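Local coordinates for DUF3822 family protein (Bacteroides thetaiotaomicron VPI-5482, PDB 3HRG) that is of unknown function but adopts an actin-like ATPase fold, at residues Phe22-Tyr27 with Ser59-Tyr64; Glu84-Glu89 with Asn116-Phe121; Leu93-Asn98 with Glu103-Met108; Ile148-Ile153 with Asn246-Gln251; Phe188-Met191 with Asp195-Tyr198. All blocks are in the same frame, centred on the assembly; numbering follows the deposited sequence. Where two conformers were deposited one is given.

In the fold
From the N terminus, contact 1 closes the first loop, setting the turn after helix 48-58 against strand 22-28 of the first five-stranded sheet. The chain then enters a small antiparallel sheet. There contact 2 lays the loop after strand 78-82 on strand 117-124, and within its span the shorter contact 3 joins helix 91-96 to the adjacent strand 105-112. Contact 4 closes a long loop over much of the C-terminal half, pairing helix 144-154 with helix 248-255, and encloses contact 5, the strand-to-helix turn leaving edge strand 181-189 of the second five-stranded sheet. Ile-148 of contact 4 meets Ile-119 of contact 2, while selenomethionine Met-250 reaches back to Ser-23 and Ser-25 of contact 1.

Contact 1. Residues Phe22-Tyr27 with Ser59-Tyr64; sequences FSFSIY and SDFLSY
Phe-24 receives two hydrophobic partners on its ring, Phe-61 and Leu-62. The ring of Phe-61 arrives edge-on: its CZ stands over one face of Phe-24, displaced toward the rim and 3.8 Å from Phe-24 CG. The planes meet at 83°, with centroids 5.4 Å apart, a T-shaped pair in which Phe-24 offers the face and Phe-61 the edge. Leu-62 crosses the ring at about a right angle and sets CD2 obliquely against its CD2-CE2 flank, 3.6 Å from Phe-24 CE2. Leu-62 was modelled in two conformers, so this touch is less certain. Phe-61 holds CG between its backbone N and carbonyl carbon (chi1 76°), which swings the ring out of the turn toward strand 22-28, an inner strand of the first five-stranded sheet of the actin-like fold. Further out, Leu-37 and Phe-38 of strand 33-40 also touch Phe-61, and Ile-15 of strand 12-17 touches Phe-24. Two carbonyl oxygens of the turn have hydroxyl partners: Phe-61 O that of Tyr-66 and Leu-62 O that of Tyr-135. No hydrogen bond links the segments; the turn is therefore joined to the sheet through dispersion and the weak electrostatics of aromatic C-H groups against a pi face.

Contact 2. Residues Glu84-Glu89 with Asn116-Phe121; sequences ELFEEE and NVVIIF
Phe-86 lies broadside over Val-118, presenting one face of its ring to a branched side chain rising from strand 117-124. Val-118 CG1 sits almost on the ring normal, 9° off it and 3.8 Å from the centroid, a CH-pi contact. The other methyl, CG2, lies 3.8 Å from Phe-86 CG, so CG1 covers the centre and CG2 the CG-CD2 side of the same face. Ile-120, two residues on along the strand, instead meets the edge: its CD1 lies near the ring plane, 4.0 Å from Phe-86 CE1. With CG anti to the backbone N (chi1 178°), Phe-86 sends its ring slantwise over the strand, within reach of both residues. Glu-88 N stands over the opposite face, toward the rim, and Tyr-109 packs at an incline and hydrogen-bonds through its hydroxyl to Glu-88 OE2. Water 1 accepts from Glu-84 N (2.8 Å) and donates to Asn-116 O (3.3 Å). The loop is fixed to the small sheet by buried apolar packing, with the water bridge adding a polar link at one end.

Contact 3. Residues Leu93-Asn98 with Glu103-Met108; sequences LLFYHN and ENEIVM
Val-107, Tyr-96 and Phe-95 carry most of this interface between helix 91-96 and strand 105-112. Val-107 works mainly through CG2, which approaches both rings obliquely, 3.6 Å from Tyr-96 CE2 and 3.7 Å from Phe-95 CD2, so one methyl fills the angle between neighbouring aromatic residues. Phe-95 turns its edge to Tyr-96, CD2 standing over the centre of that ring's face. Tyr-96, its CG beside the backbone N (chi1 -67°), reaches across until its hydroxyl meets Glu-105. There Tyr-96 OH donates to Glu-105 OE1 at 2.6 Å, meeting that oxygen on its anti side and 26° out of the carboxylate plane. Phe-95 turns its ring edge to the same oxygen, with CE2 3.5 Å from Glu-105 OE1 and the ring and carboxylate planes 77° apart. Water 2 donates to Tyr-96 OH (2.8 Å) and to Glu-105 O (3.0 Å), tying the hydroxyl to the strand backbone as well. The other carboxylate oxygen, OE2, forms a salt bridge with Arg-77. Gripped through both oxygens, the carboxylate has little freedom to rotate, and hydrogen bond and salt bridge complete the apolar packing of helix on strand.

Contact 4. Residues Ile148-Ile153 with Asn246-Gln251; sequences IEYFSI and NNIDMQ
Ile-248, in the segment that leads into the C-terminal helix, makes the direct contacts with helix 144-154. Its chain runs extended, CG1 anti to the backbone N (chi1 -166°) and CD1 carried straight on beyond it, so that the terminal methyl touches two neighbouring rings. CD1 meets both obliquely, lying 3.6 Å from Phe-151 CE1 and 3.7 Å from Tyr-150 CE2; CG1 follows behind, 3.9 Å from Tyr-150 CE2. Phe-151 is itself stacked on Tyr-164 and touches Phe-177 of strand 171-178, which connects the methyl to the core beside the second five-stranded sheet. Asp-249 points elsewhere and forms a salt bridge with Arg-16 of strand 12-17. Selenomethionine Met-250 lies on that strand and on strand 22-28, touching Ser-14, Ser-23 and Ser-25. Gln-251 brings the backbones closest, its CA 8.6 Å from Tyr-150 CA, though its side chain is modelled only to CB. One short helix therefore faces both sheets, consistent with the pair of helices between the two halves of actin-like folds. Toward helix 144-154 the join is purely apolar, a single aliphatic tip against two aromatic rings, whereas toward strand 12-17 it includes a charge pair.

Contact 5. Residues Phe188-Met191 with Asp195-Tyr198; sequences FECM and DRIY
Cys-190 places SG between its own backbone N and carbonyl carbon (chi1 49°), aiming the sulfur at the first turns of helix 193-206, where it lies 3.8 Å from Arg-196 CG. The setting is the tight beta-to-alpha connection that leaves strand 181-189, the edge of the second five-stranded sheet in this actin-like fold. Arg-196 starts with CG beside its backbone N (chi1 -72°) and then runs extended to NE, carrying its guanidinium past the sulfur and along the end of the strand. Cys-190 and Asp-195 also face each other here, but their CB atoms are modelled too close to be trusted. Met-191, a selenomethionine, comes near the arginine only loosely, through its backbone O: Met-191 O stands over one face of the guanidinium, toward the rim, 4.1 Å from Arg-196 NH2. The arginine has partners in neighbouring loops, NH1 bonding to Ser-223 OG and NH2 weakly to Arg-168 O. These bonds hold the charged end in place beside the turn. A bound ligand of unknown identity lies about 7 Å from the side chain of Met-191. At the guanidinium edge, in its plane, water 3 accepts from Arg-196 NE at 2.6 Å and lies 2.8 Å from Cys-190 O.

Contact 1. Residues Phe22-Tyr27 with Ser59-Tyr64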
# COMPACT_ATOMS: atom_id res chain seq x y z
N PHE A 22 -7.68 -6.83 7.81
CA PHE A 22 -6.37 -6.59 8.39
C PHE A 22 -5.50 -7.84 8.19
O PHE A 22 -6.00 -8.98 8.35
CB PHE A 22 -6.42 -6.28 9.88
CG PHE A 22 -7.36 -5.16 10.30
CD1 PHE A 22 -7.63 -4.08 9.49
CD2 PHE A 22 -7.86 -5.16 11.60
CE1 PHE A 22 -8.46 -3.05 9.93
CE2 PHE A 22 -8.69 -4.16 12.05
CZ PHE A 22 -9.00 -3.10 11.22
N SER A 23 -4.21 -7.63 7.89
CA SER A 23 -3.23 -8.69 7.67
C SER A 23 -2.09 -8.49 8.62
O SER A 23 -1.67 -7.37 8.87
CB SER A 23 -2.65 -8.63 6.25
OG SER A 23 -3.68 -8.71 5.33
N PHE A 24 -1.55 -9.59 9.11
CA PHE A 24 -0.47 -9.58 10.05
C PHE A 24 0.60 -10.59 9.61
O PHE A 24 0.26 -11.70 9.18
CB PHE A 24 -0.98 -10.01 11.42
CG PHE A 24 -2.12 -9.19 11.94
CD1 PHE A 24 -3.42 -9.50 11.62
CD2 PHE A 24 -1.88 -8.12 12.77
CE1 PHE A 24 -4.47 -8.73 12.11
CE2 PHE A 24 -2.91 -7.37 13.27
CZ PHE A 24 -4.20 -7.66 12.93
N SER A 25 1.87 -10.24 9.71
CA SER A 25 2.93 -11.19 9.41
C SER A 25 4.08 -11.00 10.40
O SER A 25 4.32 -9.90 10.89
CB SER A 25 3.43 -11.08 7.99
OG SER A 25 4.03 -9.82 7.81
N ILE A 26 4.77 -12.09 10.66
CA ILE A 26 5.90 -12.12 11.57
C ILE A 26 7.11 -12.54 10.73
O ILE A 26 7.05 -13.54 10.02
CB ILE A 26 5.61 -13.07 12.78
CG1 ILE A 26 4.50 -12.45 13.64
CG2 ILE A 26 6.87 -13.25 13.61
CD1 ILE A 26 4.18 -13.20 14.92
N TYR A 27 8.16 -11.73 10.78
CA TYR A 27 9.40 -11.94 10.07
C TYR A 27 10.52 -12.24 11.07
O TYR A 27 10.71 -11.50 12.04
CB TYR A 27 9.76 -10.71 9.23
CG TYR A 27 11.17 -10.73 8.67
CD1 TYR A 27 11.51 -11.55 7.60
CD2 TYR A 27 12.17 -9.93 9.22
CE1 TYR A 27 12.80 -11.57 7.09
CE2 TYR A 27 13.46 -9.94 8.72
CZ TYR A 27 13.77 -10.77 7.67
OH TYR A 27 15.05 -10.79 7.20
N SER A 59 -6.87 -11.48 19.97
CA SER A 59 -5.64 -12.11 19.51
C SER A 59 -4.48 -12.08 20.47
O SER A 59 -3.84 -11.03 20.63
CB SER A 59 -5.14 -11.44 18.24
OG SER A 59 -6.13 -11.46 17.24
N ASP A 60 -4.15 -13.27 20.98
CA ASP A 60 -3.03 -13.51 21.89
C ASP A 60 -1.67 -13.11 21.29
O ASP A 60 -0.84 -12.56 22.00
CB ASP A 60 -2.98 -14.99 22.30
CG ASP A 60 -4.13 -15.39 23.21
OD1 ASP A 60 -4.46 -14.63 24.15
OD2 ASP A 60 -4.65 -16.51 23.03
N PHE A 61 -1.43 -13.31 20.00
CA PHE A 61 -0.11 -12.95 19.44
C PHE A 61 0.21 -11.43 19.43
O PHE A 61 1.37 -11.04 19.43
CB PHE A 61 0.08 -13.53 18.04
CG PHE A 61 -0.66 -12.81 16.97
CD1 PHE A 61 -1.96 -13.14 16.67
CD2 PHE A 61 -0.03 -11.84 16.21
CE1 PHE A 61 -2.64 -12.50 15.66
CE2 PHE A 61 -0.71 -11.20 15.22
CZ PHE A 61 -2.01 -11.52 14.95
N LEU A 62 -0.79 -10.57 19.27
CA LEU A 62 -0.53 -9.12 19.11
C LEU A 62 0.10 -8.36 20.29
O LEU A 62 0.80 -7.32 20.10
CB LEU A 62 -1.81 -8.39 18.68
CG LEU A 62 -2.20 -8.60 17.22
CD1 LEU A 62 -3.50 -7.91 16.91
CD2 LEU A 62 -1.08 -8.09 16.30
N SER A 63 -0.14 -8.88 21.48
CA SER A 63 0.38 -8.28 22.71
C SER A 63 1.72 -8.90 23.24
O SER A 63 2.18 -8.47 24.30
CB SER A 63 -0.72 -8.22 23.78
OG SER A 63 -1.66 -7.22 23.42
N TYR A 64 2.30 -9.88 22.51
CA TYR A 64 3.71 -10.28 22.74
C TYR A 64 4.62 -9.09 22.39
O TYR A 64 4.19 -8.16 21.67
CB TYR A 64 4.07 -11.52 21.86
CG TYR A 64 3.66 -12.89 22.38
CD1 TYR A 64 2.37 -13.40 22.21
CD2 TYR A 64 4.59 -13.71 23.07
CE1 TYR A 64 1.97 -14.64 22.75
CE2 TYR A 64 4.23 -14.96 23.59
CZ TYR A 64 2.93 -15.43 23.42
OH TYR A 64 2.60 -16.66 23.94

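Contact 2. Residues Glu84-Glu89 with Asn116-Phe121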
# COMPACT_ATOMS: atom_id res chain seq x y z
N GLU A 84 12.89 16.77 -3.74
CA GLU A 84 13.43 18.11 -3.94
C GLU A 84 12.37 19.22 -3.79
O GLU A 84 12.74 20.38 -3.65
CB GLU A 84 14.15 18.20 -5.29
CG GLU A 84 13.23 18.19 -6.45
CD GLU A 84 13.92 18.03 -7.78
OE1 GLU A 84 15.17 18.20 -7.88
OE2 GLU A 84 13.16 17.73 -8.73
N LEU A 85 11.08 18.86 -3.88
CA LEU A 85 9.98 19.79 -3.68
C LEU A 85 9.34 19.69 -2.30
O LEU A 85 8.43 20.44 -1.99
CB LEU A 85 8.90 19.57 -4.75
CG LEU A 85 9.27 19.99 -6.18
CD1 LEU A 85 8.18 19.57 -7.15
CD2 LEU A 85 9.51 21.49 -6.21
N PHE A 86 9.81 18.76 -1.46
CA PHE A 86 9.24 18.56 -0.15
C PHE A 86 9.91 19.33 0.98
O PHE A 86 11.12 19.34 1.09
CB PHE A 86 9.33 17.08 0.21
CG PHE A 86 8.79 16.77 1.58
CD1 PHE A 86 7.42 16.81 1.81
CD2 PHE A 86 9.63 16.42 2.63
CE1 PHE A 86 6.90 16.52 3.10
CE2 PHE A 86 9.12 16.14 3.88
CZ PHE A 86 7.76 16.20 4.12
N GLU A 87 9.08 19.94 1.83
CA GLU A 87 9.50 20.61 3.04
C GLU A 87 8.51 20.16 4.13
O GLU A 87 7.26 20.24 3.93
CB GLU A 87 9.50 22.13 2.84
CG GLU A 87 10.33 22.63 1.62
CD GLU A 87 11.83 22.23 1.67
OE1 GLU A 87 12.33 21.85 2.75
OE2 GLU A 87 12.50 22.31 0.60
N GLU A 88 9.04 19.68 5.25
CA GLU A 88 8.23 19.17 6.36
C GLU A 88 7.18 20.15 6.82
O GLU A 88 6.01 19.76 7.05
CB GLU A 88 9.10 18.82 7.59
CG GLU A 88 8.25 18.27 8.72
CD GLU A 88 9.05 17.75 9.90
OE1 GLU A 88 9.83 18.49 10.52
OE2 GLU A 88 8.83 16.59 10.24
N GLU A 89 7.57 21.41 6.88
CA GLU A 89 6.67 22.49 7.32
C GLU A 89 5.47 22.68 6.37
O GLU A 89 4.46 23.26 6.78
CB GLU A 89 7.43 23.82 7.50
CG GLU A 89 7.83 24.56 6.20
CD GLU A 89 8.64 25.82 6.46
OE1 GLU A 89 9.11 26.02 7.60
OE2 GLU A 89 8.80 26.62 5.53
N ASN A 116 13.91 9.26 -4.36
CA ASN A 116 13.74 10.72 -4.39
C ASN A 116 12.29 11.21 -4.34
O ASN A 116 11.89 12.17 -5.04
CB ASN A 116 14.50 11.31 -5.58
CG ASN A 116 15.98 11.20 -5.39
OD1 ASN A 116 16.54 11.82 -4.48
ND2 ASN A 116 16.64 10.43 -6.25
N VAL A 117 11.48 10.54 -3.52
CA VAL A 117 10.12 10.98 -3.34
C VAL A 117 9.69 10.87 -1.89
O VAL A 117 10.34 10.18 -1.06
CB VAL A 117 9.09 10.20 -4.20
CG1 VAL A 117 9.41 10.24 -5.71
CG2 VAL A 117 8.99 8.77 -3.74
N VAL A 118 8.60 11.56 -1.59
CA VAL A 118 7.98 11.53 -0.26
C VAL A 118 6.54 11.21 -0.42
O VAL A 118 5.91 11.72 -1.33
CB VAL A 118 8.12 12.89 0.43
CG1 VAL A 118 7.38 12.90 1.83
CG2 VAL A 118 9.56 13.24 0.56
N ILE A 119 6.00 10.37 0.46
CA ILE A 119 4.60 10.04 0.47
C ILE A 119 4.04 10.64 1.78
O ILE A 119 4.52 10.28 2.87
CB ILE A 119 4.36 8.52 0.49
CG1 ILE A 119 4.92 7.86 -0.79
CG2 ILE A 119 2.82 8.21 0.66
CD1 ILE A 119 4.18 8.26 -2.06
N ILE A 120 3.10 11.58 1.63
CA ILE A 120 2.40 12.24 2.73
C ILE A 120 1.07 11.50 2.83
O ILE A 120 0.42 11.28 1.81
CB ILE A 120 2.18 13.72 2.48
CG1 ILE A 120 3.49 14.44 2.10
CG2 ILE A 120 1.57 14.35 3.71
CD1 ILE A 120 3.29 15.91 1.54
N PHE A 121 0.70 11.05 4.03
CA PHE A 121 -0.48 10.19 4.19
C PHE A 121 -1.25 10.45 5.49
O PHE A 121 -0.71 10.86 6.50
CB PHE A 121 -0.08 8.69 4.07
CG PHE A 121 0.77 8.17 5.21
CD1 PHE A 121 2.16 8.35 5.21
CD2 PHE A 121 0.20 7.48 6.28
CE1 PHE A 121 2.95 7.87 6.25
CE2 PHE A 121 1.00 7.00 7.32
CZ PHE A 121 2.38 7.18 7.29
O HOH W 1 13.51 14.93 -5.75

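Contact 3. Residues Leu93-Asn98 with Glu103-Met108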
# COMPACT_ATOMS: atom_id res chain seq x y z
N LEU A 93 -0.21 21.29 4.64
CA LEU A 93 -0.77 22.21 3.63
C LEU A 93 -0.90 21.50 2.28
O LEU A 93 -1.94 21.60 1.63
CB LEU A 93 0.08 23.47 3.46
CG LEU A 93 0.13 24.49 4.61
CD1 LEU A 93 1.06 25.64 4.27
CD2 LEU A 93 -1.26 25.04 4.90
N LEU A 94 0.15 20.81 1.87
CA LEU A 94 0.18 20.04 0.63
C LEU A 94 -0.90 18.98 0.61
O LEU A 94 -1.64 18.80 -0.36
CB LEU A 94 1.54 19.36 0.47
CG LEU A 94 2.76 20.20 0.09
CD1 LEU A 94 4.09 19.49 0.38
CD2 LEU A 94 2.66 20.59 -1.36
N PHE A 95 -0.98 18.24 1.72
CA PHE A 95 -1.97 17.18 1.84
C PHE A 95 -3.40 17.68 1.70
O PHE A 95 -4.20 17.11 0.93
CB PHE A 95 -1.75 16.44 3.16
CG PHE A 95 -2.62 15.22 3.33
CD1 PHE A 95 -2.27 14.02 2.74
CD2 PHE A 95 -3.79 15.28 4.07
CE1 PHE A 95 -3.05 12.88 2.93
CE2 PHE A 95 -4.58 14.17 4.24
CZ PHE A 95 -4.20 12.95 3.66
N TYR A 96 -3.72 18.74 2.44
CA TYR A 96 -5.09 19.32 2.39
C TYR A 96 -5.44 20.15 1.14
O TYR A 96 -6.60 20.55 0.99
CB TYR A 96 -5.50 19.96 3.74
CG TYR A 96 -5.63 18.87 4.81
CD1 TYR A 96 -6.58 17.82 4.67
CD2 TYR A 96 -4.83 18.86 5.92
CE1 TYR A 96 -6.69 16.82 5.62
CE2 TYR A 96 -4.95 17.84 6.90
CZ TYR A 96 -5.88 16.82 6.73
OH TYR A 96 -6.03 15.80 7.67
N HIS A 97 -4.44 20.44 0.29
CA HIS A 97 -4.70 21.02 -1.03
C HIS A 97 -5.00 19.87 -2.05
O HIS A 97 -5.35 20.11 -3.19
CB HIS A 97 -3.58 21.97 -1.50
CG HIS A 97 -3.73 23.37 -0.97
ND1 HIS A 97 -4.72 24.22 -1.41
CD2 HIS A 97 -2.99 24.08 -0.07
CE1 HIS A 97 -4.61 25.38 -0.78
NE2 HIS A 97 -3.57 25.32 0.03
N ASN A 98 -4.85 18.62 -1.62
CA ASN A 98 -5.18 17.45 -2.45
C ASN A 98 -6.29 16.55 -1.89
O ASN A 98 -6.81 15.72 -2.64
CB ASN A 98 -3.92 16.62 -2.66
CG ASN A 98 -2.95 17.28 -3.64
OD1 ASN A 98 -3.17 17.24 -4.86
ND2 ASN A 98 -1.91 17.87 -3.13
N GLU A 103 -11.30 16.30 10.56
CA GLU A 103 -10.85 16.56 11.94
C GLU A 103 -10.18 15.37 12.66
O GLU A 103 -9.14 15.57 13.30
CB GLU A 103 -12.01 17.13 12.77
CG GLU A 103 -11.63 17.74 14.15
CD GLU A 103 -10.78 19.02 14.08
OE1 GLU A 103 -10.45 19.51 12.97
OE2 GLU A 103 -10.45 19.56 15.16
N ASN A 104 -10.70 14.15 12.54
CA ASN A 104 -10.08 13.04 13.27
C ASN A 104 -8.98 12.37 12.45
O ASN A 104 -8.94 11.14 12.35
CB ASN A 104 -11.13 12.02 13.72
CG ASN A 104 -10.61 11.10 14.85
OD1 ASN A 104 -10.29 11.59 15.96
ND2 ASN A 104 -10.57 9.79 14.60
N GLU A 105 -8.11 13.17 11.82
CA GLU A 105 -7.03 12.66 10.99
C GLU A 105 -5.69 13.30 11.35
O GLU A 105 -5.63 14.48 11.59
CB GLU A 105 -7.32 12.93 9.50
CG GLU A 105 -6.26 12.39 8.53
CD GLU A 105 -6.68 12.54 7.08
OE1 GLU A 105 -7.04 13.66 6.63
OE2 GLU A 105 -6.65 11.51 6.36
N ILE A 106 -4.65 12.48 11.38
CA ILE A 106 -3.27 12.91 11.59
C ILE A 106 -2.54 12.75 10.24
O ILE A 106 -2.74 11.75 9.54
CB ILE A 106 -2.59 12.07 12.69
CG1 ILE A 106 -3.17 12.42 14.05
CG2 ILE A 106 -1.09 12.31 12.73
CD1 ILE A 106 -2.56 11.57 15.16
N VAL A 107 -1.71 13.72 9.87
CA VAL A 107 -0.92 13.65 8.64
C VAL A 107 0.52 13.26 8.99
O VAL A 107 1.15 13.90 9.82
CB VAL A 107 -0.97 14.96 7.88
CG1 VAL A 107 -0.05 14.86 6.63
CG2 VAL A 107 -2.43 15.31 7.49
N MSE A 108 1.02 12.21 8.34
CA MSE A 108 2.37 11.69 8.51
C MSE A 108 3.04 11.65 7.15
O MSE A 108 2.39 11.91 6.15
CB MSE A 108 2.31 10.27 9.03
CG MSE A 108 1.31 10.05 10.14
SE MSE A 108 1.56 8.32 10.92
CE MSE A 108 3.29 8.69 11.78
O HOH W 2 -6.48 16.99 10.12

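Contact 4. Residues Ile148-Ile153 with Asn246-Gln251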
# COMPACT_ATOMS: atom_id res chain seq x y z
N ILE A 148 5.98 1.39 -3.89
CA ILE A 148 6.80 2.18 -4.80
C ILE A 148 8.23 1.68 -4.82
O ILE A 148 8.80 1.51 -5.89
CB ILE A 148 6.79 3.67 -4.41
CG1 ILE A 148 5.43 4.24 -4.77
CG2 ILE A 148 7.91 4.43 -5.15
CD1 ILE A 148 5.14 5.61 -4.21
N GLU A 149 8.80 1.38 -3.64
CA GLU A 149 10.17 0.86 -3.62
C GLU A 149 10.28 -0.48 -4.39
O GLU A 149 11.22 -0.71 -5.16
CB GLU A 149 10.67 0.68 -2.19
CG GLU A 149 10.66 1.97 -1.44
CD GLU A 149 11.44 1.94 -0.15
OE1 GLU A 149 11.99 0.88 0.22
OE2 GLU A 149 11.52 3.03 0.47
N TYR A 150 9.32 -1.35 -4.16
CA TYR A 150 9.27 -2.65 -4.81
C TYR A 150 9.06 -2.52 -6.33
O TYR A 150 9.81 -3.09 -7.12
CB TYR A 150 8.14 -3.47 -4.20
CG TYR A 150 7.98 -4.87 -4.75
CD1 TYR A 150 8.77 -5.91 -4.29
CD2 TYR A 150 7.00 -5.15 -5.71
CE1 TYR A 150 8.61 -7.22 -4.78
CE2 TYR A 150 6.84 -6.46 -6.21
CZ TYR A 150 7.65 -7.48 -5.72
OH TYR A 150 7.52 -8.76 -6.18
N PHE A 151 8.02 -1.81 -6.73
CA PHE A 151 7.74 -1.63 -8.15
C PHE A 151 8.86 -0.85 -8.89
O PHE A 151 9.13 -1.12 -10.04
CB PHE A 151 6.42 -0.93 -8.37
CG PHE A 151 5.18 -1.71 -7.90
CD1 PHE A 151 5.03 -3.07 -8.14
CD2 PHE A 151 4.12 -1.02 -7.34
CE1 PHE A 151 3.86 -3.72 -7.76
CE2 PHE A 151 2.94 -1.67 -6.94
CZ PHE A 151 2.80 -3.01 -7.15
N SER A 152 9.50 0.08 -8.22
CA SER A 152 10.61 0.81 -8.82
C SER A 152 11.69 -0.17 -9.32
O SER A 152 12.16 -0.06 -10.44
CB SER A 152 11.24 1.80 -7.83
OG SER A 152 12.46 2.33 -8.36
N ILE A 153 12.01 -1.15 -8.50
CA ILE A 153 13.05 -2.14 -8.82
C ILE A 153 12.56 -3.06 -9.93
O ILE A 153 13.30 -3.30 -10.90
CB ILE A 153 13.46 -2.95 -7.57
CG1 ILE A 153 14.04 -2.02 -6.48
CG2 ILE A 153 14.49 -4.01 -7.92
CD1 ILE A 153 14.33 -2.69 -5.13
N ASN A 246 -2.18 -11.39 -5.24
CA ASN A 246 -2.73 -10.76 -4.06
C ASN A 246 -1.64 -10.60 -3.01
O ASN A 246 -0.55 -11.18 -3.13
CB ASN A 246 -3.90 -11.58 -3.50
N ASN A 247 -1.93 -9.78 -2.01
CA ASN A 247 -1.03 -9.55 -0.87
C ASN A 247 0.44 -9.22 -1.21
O ASN A 247 1.37 -9.60 -0.50
CB ASN A 247 -1.13 -10.77 0.06
CG ASN A 247 -2.57 -11.01 0.53
OD1 ASN A 247 -3.22 -10.10 1.04
ND2 ASN A 247 -3.06 -12.24 0.36
N ILE A 248 0.62 -8.46 -2.29
CA ILE A 248 1.96 -8.04 -2.75
C ILE A 248 2.65 -7.07 -1.73
O ILE A 248 3.89 -7.00 -1.67
CB ILE A 248 1.88 -7.45 -4.20
CG1 ILE A 248 3.27 -7.32 -4.81
CG2 ILE A 248 1.12 -6.11 -4.22
CD1 ILE A 248 3.22 -6.98 -6.30
N ASP A 249 1.82 -6.35 -0.97
CA ASP A 249 2.23 -5.40 0.09
C ASP A 249 3.28 -5.92 1.09
O ASP A 249 4.23 -5.20 1.41
CB ASP A 249 1.01 -4.99 0.93
CG ASP A 249 0.31 -6.20 1.58
OD1 ASP A 249 -0.26 -7.05 0.87
OD2 ASP A 249 0.33 -6.33 2.82
N MSE A 250 3.07 -7.14 1.59
CA MSE A 250 3.97 -7.77 2.59
C MSE A 250 5.22 -8.23 1.86
O MSE A 250 6.33 -8.15 2.43
CB MSE A 250 3.32 -8.97 3.30
CG MSE A 250 2.14 -8.70 4.26
SE MSE A 250 2.58 -7.60 5.82
CE MSE A 250 0.92 -7.78 6.86
N GLN A 251 5.04 -8.75 0.64
CA GLN A 251 6.15 -9.16 -0.22
C GLN A 251 7.01 -7.91 -0.45
O GLN A 251 8.24 -7.97 -0.31
CB GLN A 251 5.65 -9.75 -1.55

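Contact 5. Residues Phe188-Met191 with Asp195-Tyr198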
# COMPACT_ATOMS: atom_id res chain seq x y z
N PHE A 188 -7.58 6.34 -6.87
CA PHE A 188 -8.89 6.79 -7.33
C PHE A 188 -9.98 5.89 -6.79
O PHE A 188 -9.89 4.64 -6.86
CB PHE A 188 -8.94 6.79 -8.87
CG PHE A 188 -7.81 7.53 -9.53
CD1 PHE A 188 -6.57 6.91 -9.74
CD2 PHE A 188 -7.97 8.85 -9.96
CE1 PHE A 188 -5.50 7.60 -10.37
CE2 PHE A 188 -6.91 9.55 -10.58
CZ PHE A 188 -5.68 8.92 -10.79
N GLU A 189 -11.03 6.52 -6.29
CA GLU A 189 -12.16 5.82 -5.74
C GLU A 189 -12.91 5.17 -6.90
O GLU A 189 -13.25 5.83 -7.89
CB GLU A 189 -13.08 6.77 -5.01
CG GLU A 189 -14.22 6.08 -4.27
CD GLU A 189 -15.00 6.99 -3.34
OE1 GLU A 189 -14.63 8.18 -3.15
OE2 GLU A 189 -16.01 6.50 -2.79
N CYS A 190 -13.12 3.86 -6.79
CA CYS A 190 -13.84 3.12 -7.78
C CYS A 190 -14.12 1.75 -7.21
O CYS A 190 -13.29 1.19 -6.50
CB CYS A 190 -13.14 3.05 -9.13
SG CYS A 190 -11.48 2.60 -9.25
N MSE A 191 -15.34 1.30 -7.52
CA MSE A 191 -15.96 0.08 -7.02
C MSE A 191 -16.14 -1.03 -8.08
O MSE A 191 -16.21 -2.22 -7.73
CB MSE A 191 -17.40 0.41 -6.57
CG MSE A 191 -17.79 1.86 -6.01
SE MSE A 191 -17.34 2.56 -4.21
CE MSE A 191 -15.49 2.96 -4.48
N ASP A 195 -15.41 1.91 -13.82
CA ASP A 195 -14.63 2.98 -13.16
C ASP A 195 -13.15 2.67 -13.09
O ASP A 195 -12.28 3.54 -13.21
CB ASP A 195 -14.98 3.14 -11.70
CG ASP A 195 -16.34 3.61 -11.43
OD1 ASP A 195 -16.95 4.25 -12.31
OD2 ASP A 195 -16.75 3.38 -10.27
N ARG A 196 -12.84 1.40 -12.82
CA ARG A 196 -11.45 0.98 -12.75
C ARG A 196 -10.77 1.23 -14.11
O ARG A 196 -9.68 1.79 -14.17
CB ARG A 196 -11.36 -0.52 -12.38
CG ARG A 196 -11.71 -0.79 -10.93
CD ARG A 196 -11.80 -2.28 -10.63
NE ARG A 196 -11.98 -2.49 -9.20
CZ ARG A 196 -12.29 -3.64 -8.61
NH1 ARG A 196 -12.57 -4.74 -9.32
NH2 ARG A 196 -12.38 -3.68 -7.28
N ILE A 197 -11.43 0.79 -15.19
CA ILE A 197 -10.90 0.98 -16.54
C ILE A 197 -10.77 2.48 -16.85
O ILE A 197 -9.79 2.93 -17.42
CB ILE A 197 -11.81 0.35 -17.59
CG1 ILE A 197 -11.84 -1.18 -17.47
CG2 ILE A 197 -11.34 0.70 -18.99
CD1 ILE A 197 -13.12 -1.78 -18.13
N TYR A 198 -11.78 3.24 -16.45
CA TYR A 198 -11.80 4.67 -16.69
C TYR A 198 -10.55 5.34 -16.16
O TYR A 198 -9.88 6.11 -16.90
CB TYR A 198 -13.04 5.25 -16.07
CG TYR A 198 -13.19 6.75 -16.22
CD1 TYR A 198 -13.74 7.30 -17.36
CD2 TYR A 198 -12.82 7.60 -15.19
CE1 TYR A 198 -13.93 8.67 -17.48
CE2 TYR A 198 -13.01 8.98 -15.28
CZ TYR A 198 -13.55 9.50 -16.44
OH TYR A 198 -13.75 10.87 -16.52
O HOH W 3 -11.38 -0.76 -7.29